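Local coordinates for unsaturated glucuronyl hydrolase (Streptococcus agalactiae, PDB 2ZZR), which hydrolyses unsaturated disaccharides of chondroitin, hyaluronan and heparin, releasing the unsaturated uronic acid from the sugar to which it is linked, at residues A[171-174]-A[175-178]; A[241-245]-A[246-250]; A[110-113]-A[114-117]. One frame throughout, in Å; residues are numbered along the deposited sequence. Where two conformers were deposited one is given.

Contact 1 (A[171-174]-A[175-178]); sequences LIID and CLLN
Both faces of the Asp174 carbonyl plane are taken by donors from the turn that follows. Leu177 N approaches from one face at 3.0 Å from Asp174 O, and the amide of Asn178 comes over the opposite face, its ND2 3.1 Å from the same oxygen. Each donor stands well above the plane, and neither bond is straight, the one from ND2 having an N-H...O angle of 137°. Asp174 O also lies slightly out of the plane of the Asn178 amide. A chi1 of -71° brings the amide of Asn178 back over this carbonyl, while its OD1 accepts from the backbone N of Phe117. The amide thus joins this turn to the start of helix 115-130 and is fixed in rotation by a bond at each end.

Two further backbone bonds prepare this grip. Cys175 N reaches Ile172 O at 3.0 Å, closing a type I beta turn, and Leu176 N reaches Ile173 O at 3.1 Å. The Leu176 side chain leans over the latter carbonyl, with its CG 3.4 Å from Ile173 O. Beyond it, Leu176 CD1 meets Ile173 CG1 at 4.1 Å, the two chains passing each other at a slant. Cys175 CB, for its part, lies 3.3 Å from Ile172 O.

The CG of Asp174 lies between the backbone N and the carbonyl carbon (chi1 70°). In this position OD2 is hydrogen-bonded to His113 NE2, and the side chain packs on Trp250 and Phe117. Here the chain passes from strand 170-172 into the short, weakly bonded helix 175-178. Asp174, which probably serves as proton donor and substrate ligand, sits on this bend, at the active site of a glycoside hydrolase family 88 alpha barrel.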
loop_
_atom_site.group_PDB
_atom_site.type_symbol
_atom_site.label_atom_id
_atom_site.label_comp_id
_atom_site.label_asym_id
_atom_site.label_seq_id
_atom_site.Cartn_x
_atom_site.Cartn_y
_atom_site.Cartn_z
ATOM N N LEU A 171 3.103 -11.048 13.069
ATOM C CA LEU A 171 3.155 -10.376 11.769
ATOM C C LEU A 171 2.093 -9.285 11.728
ATOM O O LEU A 171 1.125 -9.315 12.495
ATOM C CB LEU A 171 2.958 -11.372 10.612
ATOM C CG LEU A 171 1.651 -12.174 10.476
ATOM C CD1 LEU A 171 0.486 -11.343 9.915
ATOM C CD2 LEU A 171 1.867 -13.413 9.602
ATOM N N ILE A 172 2.264 -8.330 10.819
ATOM C CA ILE A 172 1.279 -7.278 10.608
ATOM C C ILE A 172 0.865 -7.342 9.136
ATOM O O ILE A 172 1.677 -7.699 8.284
ATOM C CB ILE A 172 1.840 -5.888 11.022
ATOM C CG1 ILE A 172 2.134 -5.885 12.536
ATOM C CG2 ILE A 172 0.871 -4.758 10.658
ATOM C CD1 ILE A 172 2.813 -4.628 13.050
ATOM N N ILE A 173 -0.397 -7.041 8.851
ATOM C CA ILE A 173 -0.950 -7.269 7.511
ATOM C C ILE A 173 -0.253 -6.454 6.414
ATOM O O ILE A 173 -0.183 -6.894 5.255
ATOM C CB ILE A 173 -2.489 -7.044 7.464
ATOM C CG1 ILE A 173 -3.061 -7.587 6.143
ATOM C CG2 ILE A 173 -2.844 -5.575 7.737
ATOM C CD1 ILE A 173 -4.567 -7.715 6.111
ATOM N N ASP A 174 0.281 -5.288 6.775
ATOM C CA ASP A 174 0.960 -4.460 5.769
ATOM C C ASP A 174 2.245 -5.103 5.236
ATOM O O ASP A 174 2.783 -4.679 4.210
ATOM C CB ASP A 174 1.184 -3.020 6.262
ATOM C CG ASP A 174 2.229 -2.909 7.361
ATOM O OD1 ASP A 174 2.566 -1.759 7.705
ATOM O OD2 ASP A 174 2.724 -3.930 7.888
ATOM N N CYS A 175 2.721 -6.150 5.910
ATOM C CA CYS A 175 3.905 -6.864 5.439
ATOM C C CYS A 175 3.654 -7.543 4.082
ATOM O O CYS A 175 4.600 -7.873 3.364
ATOM C CB CYS A 175 4.418 -7.870 6.475
ATOM S SG CYS A 175 6.142 -8.352 6.200
ATOM N N LEU A 176 2.381 -7.741 3.737
ATOM C CA LEU A 176 2.009 -8.235 2.403
ATOM C C LEU A 176 2.583 -7.364 1.281
ATOM O O LEU A 176 2.930 -7.875 0.216
ATOM C CB LEU A 176 0.490 -8.341 2.258
ATOM C CG LEU A 176 -0.203 -9.467 3.045
ATOM C CD1 LEU A 176 -1.688 -9.433 2.770
ATOM C CD2 LEU A 176 0.372 -10.833 2.687
ATOM N N LEU A 177 2.675 -6.058 1.524
ATOM C CA LEU A 177 3.264 -5.136 0.535
ATOM C C LEU A 177 4.786 -5.189 0.534
ATOM O O LEU A 177 5.430 -4.825 -0.461
ATOM C CB LEU A 177 2.812 -3.695 0.793
ATOM C CG LEU A 177 1.513 -3.157 0.182
ATOM C CD1 LEU A 177 1.689 -2.843 -1.296
ATOM C CD2 LEU A 177 0.316 -4.088 0.434
ATOM N N ASN A 178 5.358 -5.631 1.653
ATOM C CA ASN A 178 6.808 -5.631 1.833
ATOM C C ASN A 178 7.514 -6.888 1.322
ATOM O O ASN A 178 8.719 -6.871 1.070
ATOM C CB ASN A 178 7.142 -5.337 3.297
ATOM C CG ASN A 178 6.854 -3.895 3.662
ATOM O OD1 ASN A 178 7.688 -3.019 3.457
ATOM N ND2 ASN A 178 5.657 -3.635 4.182
#

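Contact 2 (A[241-245]-A[246-250]); sequences ESSWA and RGQAW
Arg246 starts the second half with its CB against one face of the Trp244 indole, 3.8 Å from CZ2. Its chain bends at chi3 (64°) and brings the guanidinium round to the rim of that ring, where Arg246 NH2 lies in the indole plane, 3.7 Å from Trp244 CZ2. The two flat groups stand nearly perpendicular, at 81°, so that CZ2 lies over a face of the guanidinium. NH1 forms a salt bridge with Asp303 and a hydrogen bond with Val362 O, while NH2 donates to Tyr363 O.

Gly247 follows, its backbone N beneath the same indole face at 3.3 Å from Trp244 CE3 and its CA 3.4 Å from CZ3; no side chain separates the ring from the main chain. Trp244 occupies the N-cap position of helix 245-262, one of the helices of the alpha barrel, and its indole folds back over the first turn. Gln248 then rests its CB on the Ala245 carbonyl, 3.3 Å from O. Ala249 N donates to Ala245 O at 3.1 Å, an i to i+4 bond across the segments. Finally Trp250, probably a substrate-binding residue like Arg246, turns the edge of its ring toward Trp244, NE1 lying 4.1 Å from CH2.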
loop_
_atom_site.group_PDB
_atom_site.type_symbol
_atom_site.label_atom_id
_atom_site.label_comp_id
_atom_site.label_asym_id
_atom_site.label_seq_id
_atom_site.Cartn_x
_atom_site.Cartn_y
_atom_site.Cartn_z
ATOM N N GLU A 241 -14.691 -4.719 17.755
ATOM C CA GLU A 241 -15.722 -5.244 16.864
ATOM C C GLU A 241 -15.743 -4.525 15.515
ATOM O O GLU A 241 -16.548 -4.858 14.643
ATOM C CB GLU A 241 -17.103 -5.151 17.531
ATOM C CG GLU A 241 -17.310 -6.101 18.720
ATOM C CD GLU A 241 -16.485 -5.718 19.941
ATOM O OE1 GLU A 241 -16.425 -4.514 20.276
ATOM O OE2 GLU A 241 -15.896 -6.622 20.571
ATOM N N SER A 242 -14.851 -3.546 15.349
ATOM C CA SER A 242 -14.844 -2.701 14.159
ATOM C C SER A 242 -13.942 -3.248 13.041
ATOM O O SER A 242 -13.403 -4.360 13.152
ATOM C CB SER A 242 -14.473 -1.257 14.519
ATOM O OG SER A 242 -13.113 -1.153 14.900
ATOM N N SER A 243 -13.782 -2.452 11.981
ATOM C CA SER A 243 -13.053 -2.880 10.790
ATOM C C SER A 243 -12.186 -1.755 10.221
ATOM O O SER A 243 -12.639 -0.967 9.391
ATOM C CB SER A 243 -14.035 -3.388 9.732
ATOM O OG SER A 243 -13.359 -4.107 8.722
ATOM N N TRP A 244 -10.939 -1.690 10.677
ATOM C CA TRP A 244 -9.986 -0.663 10.249
ATOM C C TRP A 244 -9.819 -0.688 8.728
ATOM O O TRP A 244 -9.478 -1.721 8.161
ATOM C CB TRP A 244 -8.654 -0.895 10.958
ATOM C CG TRP A 244 -7.527 0.014 10.558
ATOM C CD1 TRP A 244 -7.543 1.383 10.507
ATOM C CD2 TRP A 244 -6.204 -0.388 10.199
ATOM N NE1 TRP A 244 -6.309 1.853 10.124
ATOM C CE2 TRP A 244 -5.469 0.787 9.924
ATOM C CE3 TRP A 244 -5.564 -1.630 10.079
ATOM C CZ2 TRP A 244 -4.125 0.757 9.529
ATOM C CZ3 TRP A 244 -4.229 -1.659 9.685
ATOM C CH2 TRP A 244 -3.525 -0.471 9.414
ATOM N N ALA A 245 -10.078 0.446 8.078
ATOM C CA ALA A 245 -10.190 0.480 6.614
ATOM C C ALA A 245 -8.884 0.174 5.889
ATOM O O ALA A 245 -8.871 -0.605 4.928
ATOM C CB ALA A 245 -10.766 1.819 6.141
ATOM N N ARG A 246 -7.783 0.778 6.333
ATOM C CA ARG A 246 -6.520 0.582 5.620
ATOM C C ARG A 246 -5.995 -0.855 5.693
ATOM O O ARG A 246 -5.406 -1.353 4.730
ATOM C CB ARG A 246 -5.457 1.602 6.039
ATOM C CG ARG A 246 -4.227 1.551 5.127
ATOM C CD ARG A 246 -3.378 2.804 5.223
ATOM N NE ARG A 246 -2.805 2.988 6.562
ATOM C CZ ARG A 246 -3.208 3.908 7.437
ATOM N NH1 ARG A 246 -4.196 4.736 7.133
ATOM N NH2 ARG A 246 -2.612 4.005 8.622
ATOM N N GLY A 247 -6.234 -1.534 6.813
ATOM C CA GLY A 247 -5.858 -2.940 6.945
ATOM C C GLY A 247 -6.521 -3.797 5.883
ATOM O O GLY A 247 -5.879 -4.661 5.284
ATOM N N GLN A 248 -7.807 -3.541 5.654
ATOM C CA GLN A 248 -8.566 -4.201 4.595
ATOM C C GLN A 248 -7.911 -3.930 3.237
ATOM O O GLN A 248 -7.730 -4.847 2.434
ATOM C CB GLN A 248 -10.025 -3.727 4.609
ATOM C CG GLN A 248 -11.004 -4.614 3.837
ATOM C CD GLN A 248 -11.180 -6.017 4.441
ATOM O OE1 GLN A 248 -11.595 -6.950 3.747
ATOM N NE2 GLN A 248 -10.885 -6.163 5.726
ATOM N N ALA A 249 -7.544 -2.671 3.002
ATOM C CA ALA A 249 -6.897 -2.266 1.750
ATOM C C ALA A 249 -5.520 -2.894 1.536
ATOM O O ALA A 249 -5.166 -3.218 0.404
ATOM C CB ALA A 249 -6.814 -0.749 1.651
ATOM N N TRP A 250 -4.743 -3.075 2.605
ATOM C CA TRP A 250 -3.456 -3.763 2.474
ATOM C C TRP A 250 -3.660 -5.178 1.932
ATOM O O TRP A 250 -2.854 -5.661 1.147
ATOM C CB TRP A 250 -2.710 -3.845 3.807
ATOM C CG TRP A 250 -2.175 -2.544 4.372
ATOM C CD1 TRP A 250 -2.235 -2.150 5.680
ATOM C CD2 TRP A 250 -1.484 -1.491 3.667
ATOM N NE1 TRP A 250 -1.636 -0.923 5.837
ATOM C CE2 TRP A 250 -1.167 -0.493 4.621
ATOM C CE3 TRP A 250 -1.115 -1.287 2.328
ATOM C CZ2 TRP A 250 -0.490 0.694 4.281
ATOM C CZ3 TRP A 250 -0.434 -0.103 1.987
ATOM C CH2 TRP A 250 -0.135 0.872 2.964
#

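Contact 3 (A[110-113]-A[114-117]); sequences LDHH and DLGF
Asp114, the probable nucleophile, holds its carboxylate over one face of the His113 imidazole, with OD1 3.5 Å from His113 NE2. The approach is wrong for a hydrogen bond, and the carboxylate and ring planes are inclined at 48°. The two side chains instead run side by side in the same direction. Asp114 stands at the N-cap position of helix 115-130, where the loop after helix 87-105 enters the next helix of the alpha barrel; its side chain makes no capping bond, and instead packs on Asn178 and Trp68.

His112 meets the same residue from another direction. With chi1 at 54°, its ring swings back toward the oncoming chain and presents its edge to the Asp114 backbone. His112 CD2 lies 3.1 Å from Asp114 N, which is close to the ring plane, and 3.5 Å from Asp114 CB. The His112 and Asp114 side chains cross at about a right angle. One face of the His112 ring rests against the backbone of Leu110, where the chain makes an inverse gamma turn centred on Asp111.

In the next shell, Leu115 fills the inside of this loop. One branch, Leu115 CD2, touches the main chain, 3.2 Å from His112 O and 3.7 Å from Leu110 O; the other, Leu115 CD1, meets Leu110 CD2 at 3.9 Å, the two leucine side chains crossing almost perpendicularly. Helix 133-147 covers Leu115 through Ala142 and Leu146, and its Lys145 also binds Leu110 O and the carboxylate of Asp111.

The two imidazoles differ in their polar partners. The bond between His113 and Asp174 probably helps to set this ring beneath the nucleophile, whereas His112 NE2 is buried without a polar partner, its closest approach to Asp114 being to CB at 3.9 Å.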
loop_
_atom_site.group_PDB
_atom_site.type_symbol
_atom_site.label_atom_id
_atom_site.label_comp_id
_atom_site.label_asym_id
_atom_site.label_seq_id
_atom_site.Cartn_x
_atom_site.Cartn_y
_atom_site.Cartn_z
ATOM N N LEU A 110 16.273 0.654 10.528
ATOM C CA LEU A 110 15.734 -0.387 9.646
ATOM C C LEU A 110 15.393 -1.712 10.344
ATOM O O LEU A 110 15.261 -2.748 9.688
ATOM C CB LEU A 110 16.676 -0.618 8.456
ATOM C CG LEU A 110 16.814 0.529 7.445
ATOM C CD1 LEU A 110 17.879 0.196 6.410
ATOM C CD2 LEU A 110 15.483 0.852 6.755
ATOM N N ASP A 111 15.220 -1.674 11.666
ATOM C CA ASP A 111 14.883 -2.886 12.418
ATOM C C ASP A 111 13.376 -3.067 12.514
ATOM O O ASP A 111 12.771 -2.960 13.583
ATOM C CB ASP A 111 15.557 -2.872 13.789
ATOM C CG ASP A 111 17.045 -2.713 13.679
ATOM O OD1 ASP A 111 17.574 -1.724 14.232
ATOM O OD2 ASP A 111 17.679 -3.549 12.992
ATOM N N HIS A 112 12.782 -3.328 11.351
ATOM C CA HIS A 112 11.349 -3.489 11.199
ATOM C C HIS A 112 11.132 -4.165 9.839
ATOM O O HIS A 112 12.101 -4.498 9.144
ATOM C CB HIS A 112 10.637 -2.133 11.284
ATOM C CG HIS A 112 11.163 -1.114 10.322
ATOM N ND1 HIS A 112 11.935 -0.041 10.715
ATOM C CD2 HIS A 112 11.045 -1.020 8.976
ATOM C CE1 HIS A 112 12.257 0.679 9.653
ATOM N NE2 HIS A 112 11.733 0.105 8.586
ATOM N N HIS A 113 9.876 -4.371 9.469
ATOM C CA HIS A 113 9.542 -5.130 8.269
ATOM C C HIS A 113 9.155 -4.229 7.092
ATOM O O HIS A 113 8.725 -4.726 6.045
ATOM C CB HIS A 113 8.381 -6.077 8.577
ATOM C CG HIS A 113 7.112 -5.365 8.918
ATOM N ND1 HIS A 113 6.894 -4.781 10.149
ATOM C CD2 HIS A 113 6.011 -5.099 8.175
ATOM C CE1 HIS A 113 5.700 -4.214 10.158
ATOM N NE2 HIS A 113 5.143 -4.395 8.973
ATOM N N ASP A 114 9.295 -2.912 7.264
ATOM C CA ASP A 114 8.855 -1.953 6.240
ATOM C C ASP A 114 9.924 -1.605 5.195
ATOM O O ASP A 114 9.888 -0.524 4.591
ATOM C CB ASP A 114 8.270 -0.692 6.895
ATOM C CG ASP A 114 6.957 -0.961 7.606
ATOM O OD1 ASP A 114 6.102 -1.683 7.050
ATOM O OD2 ASP A 114 6.774 -0.442 8.726
ATOM N N LEU A 115 10.847 -2.539 4.970
ATOM C CA LEU A 115 11.918 -2.375 3.975
ATOM C C LEU A 115 11.369 -2.202 2.555
ATOM O O LEU A 115 11.938 -1.461 1.746
ATOM C CB LEU A 115 12.899 -3.556 4.030
ATOM C CG LEU A 115 14.063 -3.527 5.037
ATOM C CD1 LEU A 115 15.041 -2.400 4.724
ATOM C CD2 LEU A 115 13.573 -3.420 6.472
ATOM N N GLY A 116 10.259 -2.878 2.267
ATOM C CA GLY A 116 9.603 -2.783 0.966
ATOM C C GLY A 116 8.971 -1.426 0.727
ATOM O O GLY A 116 9.189 -0.816 -0.318
ATOM N N PHE A 117 8.194 -0.936 1.690
ATOM C CA PHE A 117 7.638 0.418 1.595
ATOM C C PHE A 117 8.738 1.451 1.348
ATOM O O PHE A 117 8.544 2.408 0.594
ATOM C CB PHE A 117 6.890 0.812 2.873
ATOM C CG PHE A 117 5.516 0.197 3.012
ATOM C CD1 PHE A 117 5.057 -0.204 4.263
ATOM C CD2 PHE A 117 4.671 0.055 1.915
ATOM C CE1 PHE A 117 3.783 -0.757 4.414
ATOM C CE2 PHE A 117 3.393 -0.495 2.059
ATOM C CZ PHE A 117 2.951 -0.895 3.310
#

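Along the chain the order is contact 3, contact 1, contact 2, and all three fall within the family 88 range. Contact 1 lies in the middle, its centre about 10 Å from that of contact 3 and 13 Å from that of contact 2, while contacts 2 and 3 are centred about 21 Å apart. The starts of helices 115-130 and 245-262 thus flank the turn between strand 170-172 and helix 175-178. Trp250 bridges the set, its NE1 3.5 Å from Asp174 CB and its CH2 3.6 Å from Phe117 CZ. The probable nucleophile, proton donor and two substrate-binding residues are thereby gathered from separate parts of the barrel.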